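Local atomic coordinates of DNA excision repair protein ERCC-6-like (Homo sapiens, PDB entry 5JNO), a protein that acts as an ATP-dependent DNA translocase of the SNF2/RAD54 family and senses tension on catenated DNA until it is resolved during anaphase. Residues Phe32-Phe35 against Asn36-Lys39. Sequence-based numbering, arbitrary orientation.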
loop_
_atom_site.group_PDB
_atom_site.type_symbol
_atom_site.label_atom_id
_atom_site.label_comp_id
_atom_site.label_asym_id
_atom_site.label_seq_id
_atom_site.Cartn_x
_atom_site.Cartn_y
_atom_site.Cartn_z
ATOM N N PHE B 32 2.031 19.147 -5.004
ATOM C CA PHE B 32 3.209 19.137 -4.138
ATOM C C PHE B 32 2.774 19.080 -2.695
ATOM O O PHE B 32 3.300 18.275 -1.926
ATOM C CB PHE B 32 4.112 20.375 -4.392
ATOM C CG PHE B 32 5.337 20.453 -3.503
ATOM C CD1 PHE B 32 5.284 21.099 -2.274
ATOM C CD2 PHE B 32 6.548 19.918 -3.906
ATOM C CE1 PHE B 32 6.410 21.200 -1.457
ATOM C CE2 PHE B 32 7.677 20.001 -3.092
ATOM C CZ PHE B 32 7.609 20.644 -1.869
ATOM N N LYS B 33 1.826 19.936 -2.324
ATOM C CA LYS B 33 1.278 19.925 -0.982
ATOM C C LYS B 33 0.688 18.528 -0.655
ATOM O O LYS B 33 1.003 17.963 0.388
ATOM C CB LYS B 33 0.206 20.996 -0.851
ATOM C CG LYS B 33 -0.488 21.056 0.504
ATOM C CD LYS B 33 -1.689 22.001 0.455
ATOM C CE LYS B 33 -2.803 21.572 1.402
ATOM N NZ LYS B 33 -4.081 22.204 0.992
ATOM N N LEU B 34 -0.140 17.991 -1.548
ATOM C CA LEU B 34 -0.820 16.699 -1.299
ATOM C C LEU B 34 0.129 15.486 -1.249
ATOM O O LEU B 34 0.081 14.701 -0.283
ATOM C CB LEU B 34 -1.928 16.455 -2.318
ATOM C CG LEU B 34 -3.108 17.421 -2.234
ATOM C CD1 LEU B 34 -3.998 17.240 -3.453
ATOM C CD2 LEU B 34 -3.912 17.224 -0.957
ATOM N N PHE B 35 1.008 15.346 -2.245
ATOM C CA PHE B 35 2.061 14.337 -2.161
ATOM C C PHE B 35 2.859 14.424 -0.861
ATOM O O PHE B 35 3.251 13.402 -0.324
ATOM C CB PHE B 35 3.018 14.364 -3.354
ATOM C CG PHE B 35 2.442 13.781 -4.618
ATOM C CD1 PHE B 35 1.914 12.475 -4.645
ATOM C CD2 PHE B 35 2.476 14.505 -5.819
ATOM C CE1 PHE B 35 1.399 11.940 -5.833
ATOM C CE2 PHE B 35 1.960 13.975 -7.005
ATOM C CZ PHE B 35 1.423 12.695 -7.016
ATOM N N ASN B 36 3.100 15.620 -0.342
ATOM C CA ASN B 36 3.830 15.736 0.924
ATOM C C ASN B 36 3.068 15.267 2.132
ATOM O O ASN B 36 3.666 14.713 3.044
ATOM C CB ASN B 36 4.297 17.172 1.158
ATOM C CG ASN B 36 5.623 17.432 0.506
ATOM O OD1 ASN B 36 6.642 16.892 0.940
ATOM N ND2 ASN B 36 5.619 18.210 -0.561
ATOM N N LEU B 37 1.769 15.542 2.160
ATOM C CA LEU B 37 0.896 15.046 3.224
ATOM C C LEU B 37 0.814 13.498 3.199
ATOM O O LEU B 37 0.800 12.857 4.253
ATOM C CB LEU B 37 -0.500 15.662 3.105
ATOM C CG LEU B 37 -0.554 17.166 3.343
ATOM C CD1 LEU B 37 -1.893 17.738 2.903
ATOM C CD2 LEU B 37 -0.277 17.499 4.801
ATOM N N ALA B 38 0.807 12.925 1.997
ATOM C CA ALA B 38 0.955 11.478 1.804
ATOM C C ALA B 38 2.294 10.914 2.314
ATOM O O ALA B 38 2.325 9.930 3.060
ATOM C CB ALA B 38 0.761 11.126 0.339
ATOM N N LYS B 39 3.390 11.552 1.927
ATOM C CA LYS B 39 4.723 11.172 2.390
ATOM C C LYS B 39 4.814 11.149 3.911
ATOM O O LYS B 39 5.565 10.339 4.484
ATOM C CB LYS B 39 5.799 12.127 1.822
ATOM C CG LYS B 39 7.192 11.933 2.407
ATOM C CD LYS B 39 8.286 12.653 1.611
ATOM C CE LYS B 39 8.178 14.177 1.717
ATOM N NZ LYS B 39 8.095 14.715 3.111
#
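The side-chain nitrogen of Asn36 sits over one face of the Phe32 ring, one turn apart on helix 28-41, within the TPR 1 repeat of this N-terminal fragment and packed against helix 6-25. Asn36 ND2 lies over the ring centre, 3.2 Å above its plane, while the amide and ring planes are 63° apart; the amide therefore meets the ring with its nitrogen and does not stack flat. Phenylalanine suits its place by offering a flat aromatic face to this N-H group. Its CG stands anti to the backbone N (chi1 178°), which sets the ring beside its own carbonyl carbon, where Asn36 ND2 can reach both the ring face and Phe32 O. Asparagine suits the position because its short side chain can also bend back to the backbone: Asn36 ND2 donates to Phe32 O at 2.7 Å, from well above the carbonyl plane, in a bent bond (N-H...O 141°). On another side of the helix, Leu34 CD2 and Leu37 CD1 lie loosely together, 4.4 Å apart, and both side chains touch helix 6-25, Leu34 at Ala19 and Leu37 at Tyr15, a place that suits branched apolar residues. Phe32 O also accepts the helical bond from Asn36 N at 3.1 Å, the two donors reaching it from opposite faces of its carbonyl plane.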